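Local coordinates for protein cDNA FLJ56608, highly similar to Homo sapiens chloride channel, calcium activated, family member 1 (CLCA1), mRNA (Homo sapiens, PDB 6PYO) that may take part in calcium-activated chloride conductance and in the control of mucus secretion by goblet cells, here represented by its von Willebrand factor A domain, at residues A[43-48]-A[100-105]; A[60-63]-A[68-71]. All blocks are in the same frame, centred on the assembly; numbering follows the deposited sequence.

Contact 1. Residues A[43-48]-A[100-105]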
loop_
_atom_site.group_PDB
_atom_site.type_symbol
_atom_site.label_atom_id
_atom_site.label_comp_id
_atom_site.label_asym_id
_atom_site.label_seq_id
_atom_site.Cartn_x
_atom_site.Cartn_y
_atom_site.Cartn_z
ATOM N N GLY A 43 14.987 9.836 4.814
ATOM C CA GLY A 43 14.190 10.997 5.123
ATOM C C GLY A 43 12.738 10.888 4.752
ATOM O O GLY A 43 11.939 11.742 5.159
ATOM N N SER A 44 12.362 9.843 4.037
ATOM C CA SER A 44 10.964 9.584 3.744
ATOM C C SER A 44 10.186 9.169 4.993
ATOM O O SER A 44 10.703 8.451 5.860
ATOM C CB SER A 44 10.854 8.462 2.739
ATOM O OG SER A 44 11.517 8.815 1.562
ATOM N N TRP A 45 8.900 9.592 5.040
ATOM C CA TRP A 45 7.931 9.120 5.998
ATOM C C TRP A 45 7.217 7.922 5.398
ATOM O O TRP A 45 6.753 7.981 4.258
ATOM C CB TRP A 45 6.936 10.252 6.346
ATOM C CG TRP A 45 7.630 11.352 7.093
ATOM C CD1 TRP A 45 8.224 12.478 6.567
ATOM C CD2 TRP A 45 7.838 11.408 8.505
ATOM N NE1 TRP A 45 8.762 13.239 7.589
ATOM C CE2 TRP A 45 8.549 12.595 8.784
ATOM C CE3 TRP A 45 7.479 10.571 9.563
ATOM C CZ2 TRP A 45 8.903 12.957 10.088
ATOM C CZ3 TRP A 45 7.836 10.929 10.842
ATOM C CH2 TRP A 45 8.547 12.105 11.091
ATOM N N VAL A 46 7.075 6.858 6.180
ATOM C CA VAL A 46 6.632 5.580 5.641
ATOM C C VAL A 46 5.739 4.913 6.661
ATOM O O VAL A 46 6.141 4.730 7.819
ATOM C CB VAL A 46 7.816 4.648 5.277
ATOM C CG1 VAL A 46 7.257 3.273 4.867
ATOM C CG2 VAL A 46 8.628 5.261 4.167
ATOM N N GLY A 47 4.543 4.515 6.223
ATOM C CA GLY A 47 3.619 3.784 7.058
ATOM C C GLY A 47 3.271 2.467 6.396
ATOM O O GLY A 47 3.644 2.205 5.253
ATOM N N MET A 48 2.537 1.630 7.128
ATOM C CA MET A 48 2.249 0.301 6.623
ATOM C C MET A 48 0.914 -0.168 7.161
ATOM O O MET A 48 0.691 -0.225 8.388
ATOM C CB MET A 48 3.364 -0.695 6.970
ATOM C CG MET A 48 2.973 -2.147 6.665
ATOM S SD MET A 48 4.296 -3.373 6.954
ATOM C CE MET A 48 5.757 -2.330 6.904
ATOM N N LYS A 100 -2.713 11.619 9.994
ATOM C CA LYS A 100 -2.333 11.926 11.374
ATOM C C LYS A 100 -1.249 12.997 11.433
ATOM O O LYS A 100 -1.041 13.601 12.491
ATOM C CB LYS A 100 -1.857 10.684 12.132
ATOM C CG LYS A 100 -2.968 9.627 12.304
ATOM C CD LYS A 100 -2.885 8.948 13.658
ATOM C CE LYS A 100 -3.500 7.544 13.645
ATOM N NZ LYS A 100 -4.973 7.540 13.460
ATOM N N LYS A 101 -0.536 13.243 10.318
ATOM C CA LYS A 101 0.593 14.174 10.300
ATOM C C LYS A 101 0.523 15.145 9.137
ATOM O O LYS A 101 0.940 16.305 9.279
ATOM C CB LYS A 101 1.947 13.414 10.224
ATOM C CG LYS A 101 2.386 12.714 11.512
ATOM C CD LYS A 101 3.421 13.565 12.267
ATOM C CE LYS A 101 4.867 13.219 11.870
ATOM N NZ LYS A 101 5.876 14.293 12.183
ATOM N N TYR A 102 0.019 14.702 7.993
ATOM C CA TYR A 102 0.225 15.390 6.730
ATOM C C TYR A 102 -1.007 15.275 5.847
ATOM O O TYR A 102 -1.788 14.324 5.970
ATOM C CB TYR A 102 1.437 14.803 5.990
ATOM C CG TYR A 102 2.736 14.924 6.767
ATOM C CD1 TYR A 102 3.295 16.175 7.032
ATOM C CD2 TYR A 102 3.424 13.799 7.209
ATOM C CE1 TYR A 102 4.492 16.301 7.738
ATOM C CE2 TYR A 102 4.610 13.913 7.921
ATOM C CZ TYR A 102 5.137 15.161 8.190
ATOM O OH TYR A 102 6.327 15.260 8.901
ATOM N N PRO A 103 -1.177 16.206 4.913
ATOM C CA PRO A 103 -2.145 15.989 3.828
ATOM C C PRO A 103 -1.760 14.809 2.946
ATOM O O PRO A 103 -0.599 14.398 2.863
ATOM C CB PRO A 103 -2.104 17.296 3.027
ATOM C CG PRO A 103 -1.060 18.191 3.694
ATOM C CD PRO A 103 -0.295 17.367 4.675
ATOM N N THR A 104 -2.772 14.260 2.270
ATOM C CA THR A 104 -2.566 13.152 1.353
ATOM C C THR A 104 -2.224 13.613 -0.059
ATOM O O THR A 104 -1.638 12.841 -0.825
ATOM C CB THR A 104 -3.814 12.261 1.313
ATOM O OG1 THR A 104 -4.990 13.083 1.232
ATOM C CG2 THR A 104 -3.896 11.411 2.556
ATOM N N ASP A 105 -2.520 14.858 -0.406
ATOM C CA ASP A 105 -2.197 15.359 -1.754
ATOM C C ASP A 105 -0.687 15.300 -2.007
ATOM O O ASP A 105 0.098 15.967 -1.331
ATOM C CB ASP A 105 -2.713 16.791 -1.927
ATOM C CG ASP A 105 -3.019 17.160 -3.409
ATOM O OD1 ASP A 105 -2.368 16.629 -4.356
ATOM O OD2 ASP A 105 -3.923 18.008 -3.622
#
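Lys-101 and Tyr-102 both come up to one face of the Trp-45 indole. The side chain of Lys-101 links the two rings. Its CB sits 3.3 Å above the plane of the neighbouring Tyr-102 ring, offset toward the rim. From there the chain bends twice, at chi2 (-100°) and chi3 (-91°), and these turns swing CD and then CE toward the indole. CE lies over the six-membered ring of Trp-45, 4.2 Å from its centroid, in a CH-pi contact. NZ is at the outer end of that ring, with Trp-45 CH2 3.6 Å away. The ammonium makes an off-centre cation-pi contact with the six-membered ring. NZ also gives a weak hydrogen bond to Tyr-102 OH, at 3.5 Å.

Trp-45 opens strand 45-51 of the von Willebrand factor A fold, a mixed sheet with helices on both sides. Residues 100-105 form the loop from helix 87-99 to strand 108-113. The contact therefore ties this helix-to-strand connection to a strand near the sheet edge, at the start of the strand, away from the end of the sheet where Ser-16, Ser-18 and Thr-85 bind calcium.

Tyr-102 takes the five-membered half of the indole. Its edge faces that ring, with centroids 5.1 Å apart and planes at 57°. Tyr-102 CE2 is 4.0 Å from Trp-45 CG, while the hydroxyl reaches over the rim. Trp-45 NE1 and Tyr-102 OH are 3.4 Å apart, but the angle is too poor for a bond. NE1 instead donates to Gln-6 OE1. With the indole cut back to an alanine here, the Lys-101 ammonium would probably lose its aromatic face, the Tyr-102 edge its ring, and Gln-6 OE1 its donor. Thr-2 touches both Trp-45 and Tyr-102.

Contact 2. Residues A[60-63]-A[68-71]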
loop_
_atom_site.group_PDB
_atom_site.type_symbol
_atom_site.label_atom_id
_atom_site.label_comp_id
_atom_site.label_asym_id
_atom_site.label_seq_id
_atom_site.Cartn_x
_atom_site.Cartn_y
_atom_site.Cartn_z
ATOM N N GLU A 60 2.308 3.311 11.950
ATOM C CA GLU A 60 2.113 4.715 11.679
ATOM C C GLU A 60 3.291 5.232 10.852
ATOM O O GLU A 60 4.311 4.557 10.662
ATOM C CB GLU A 60 2.003 5.493 12.989
ATOM C CG GLU A 60 0.937 4.958 13.939
ATOM C CD GLU A 60 -0.459 5.463 13.612
ATOM O OE1 GLU A 60 -1.325 5.431 14.519
ATOM O OE2 GLU A 60 -0.695 5.875 12.446
ATOM N N LEU A 61 3.153 6.448 10.375
ATOM C CA LEU A 61 4.255 7.049 9.638
ATOM C C LEU A 61 5.491 7.069 10.520
ATOM O O LEU A 61 5.468 7.607 11.626
ATOM C CB LEU A 61 3.895 8.456 9.202
ATOM C CG LEU A 61 2.871 8.600 8.081
ATOM C CD1 LEU A 61 2.805 10.095 7.748
ATOM C CD2 LEU A 61 3.242 7.751 6.868
ATOM N N ILE A 62 6.563 6.434 10.059
ATOM C CA ILE A 62 7.867 6.646 10.657
ATOM C C ILE A 62 8.855 7.052 9.564
ATOM O O ILE A 62 8.678 6.745 8.380
ATOM C CB ILE A 62 8.359 5.412 11.438
ATOM C CG1 ILE A 62 8.665 4.250 10.505
ATOM C CG2 ILE A 62 7.329 4.943 12.453
ATOM C CD1 ILE A 62 9.956 3.509 10.934
ATOM N N GLN A 63 9.866 7.803 9.968
ATOM C CA GLN A 63 10.818 8.353 9.043
ATOM C C GLN A 63 11.987 7.372 8.863
ATOM O O GLN A 63 12.418 6.711 9.814
ATOM C CB GLN A 63 11.310 9.705 9.547
ATOM C CG GLN A 63 11.819 10.603 8.429
ATOM C CD GLN A 63 12.256 11.894 8.972
ATOM O OE1 GLN A 63 12.503 12.003 10.170
ATOM N NE2 GLN A 63 12.334 12.915 8.122
ATOM N N SER A 68 17.853 0.429 10.927
ATOM C CA SER A 68 16.912 -0.112 11.894
ATOM C C SER A 68 15.488 0.257 11.537
ATOM O O SER A 68 14.582 -0.558 11.716
ATOM C CB SER A 68 17.243 0.358 13.315
ATOM O OG SER A 68 18.571 -0.023 13.611
ATOM N N ASP A 69 15.263 1.474 11.024
ATOM C CA ASP A 69 13.894 1.834 10.614
ATOM C C ASP A 69 13.412 0.948 9.463
ATOM O O ASP A 69 12.272 0.460 9.460
ATOM C CB ASP A 69 13.807 3.287 10.175
ATOM C CG ASP A 69 14.278 4.259 11.222
ATOM O OD1 ASP A 69 13.868 4.080 12.408
ATOM O OD2 ASP A 69 15.011 5.230 10.829
ATOM N N ARG A 70 14.272 0.731 8.458
ATOM C CA ARG A 70 13.887 -0.177 7.389
ATOM C C ARG A 70 13.537 -1.547 7.946
ATOM O O ARG A 70 12.523 -2.140 7.569
ATOM C CB ARG A 70 15.011 -0.298 6.370
ATOM C CG ARG A 70 15.510 1.048 5.846
ATOM C CD ARG A 70 16.598 0.835 4.816
ATOM N NE ARG A 70 17.059 2.121 4.293
ATOM C CZ ARG A 70 16.456 2.739 3.298
ATOM N NH1 ARG A 70 15.389 2.170 2.743
ATOM N NH2 ARG A 70 16.896 3.919 2.869
ATOM N N ASP A 71 14.414 -2.076 8.808
ATOM C CA ASP A 71 14.246 -3.418 9.366
ATOM C C ASP A 71 12.969 -3.536 10.179
ATOM O O ASP A 71 12.268 -4.549 10.118
ATOM C CB ASP A 71 15.427 -3.773 10.279
ATOM C CG ASP A 71 16.564 -4.425 9.547
ATOM O OD1 ASP A 71 16.290 -5.162 8.579
ATOM O OD2 ASP A 71 17.732 -4.198 9.934
#
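Ile-62 and Gln-63, the last two residues of strand 55-63, both meet Asp-69 in the first turn of helix 67-74. Before them, Glu-60 and Leu-61 serve other neighbours. Their side chains touch Val-97 of helix 87-99, across the sheet from this contact.

Ile-62 faces the helix. Its CG1 branch lies between the backbone N and the carbonyl carbon (chi1 68°); this sends CG1 toward the helix, and chi2 (139°) then sets CD1 beside Asp-69. CD1 stands 3.9 Å from Asp-69 CB. The same methyl is 4.1 Å from Asp-69 O, so it rests against both the base of the side chain and the helix backbone. The Ile-62 side chain also touches Thr-72 and Leu-73, one turn further along the helix.

Gln-63 meets the helix through its carbonyl. Gln-63 O lies 3.4 Å from Asp-69 CG. It is 3.2 Å from Asp-69 OD2, but both atoms are acceptors and no bond joins them. This approach would be unfavourable by itself. It is probably eased by Asn-65, whose backbone N donates to Asp-69 OD2, and by the nearby start of the helix, which would favour a negative group. Asp-69 N in turn is hydrogen-bonded to Ser-66 OG. The side chain of Gln-63 starts out away from the helix. Its OE1 accepts from Asn-65 ND2, and its NE2 donates to Gly-43 O.

The two segments are separated by just four residues, so the contact closes a tight strand-to-helix turn. Polar bonds to Asn-65 and Ser-66 hold the turn, and the Ile-62 side chain packs the strand against the helix. The contact joins the antiparallel edge strand of the von Willebrand factor A domain to the helix that follows it, as in the layered alpha/beta fold of this family.

How the contacts relate
Both contacts lie at the surface, on the same side of the chain's centre, and neither is part of the domain core. They share a sheet edge: strands 45-51 and 55-63 are neighbours, with Val-46 N probably hydrogen-bonded to Ile-62 O. Contact 2 is nested in the chain loop that contact 1 closes. They work on opposite faces of the sheet. Contact 1 joins distant parts of the sequence through aromatic and cationic side chains. Contact 2 is local, with one methyl contact and a carbonyl beside a carboxylate. The two contacts also meet where Lys-100 packs on Glu-60.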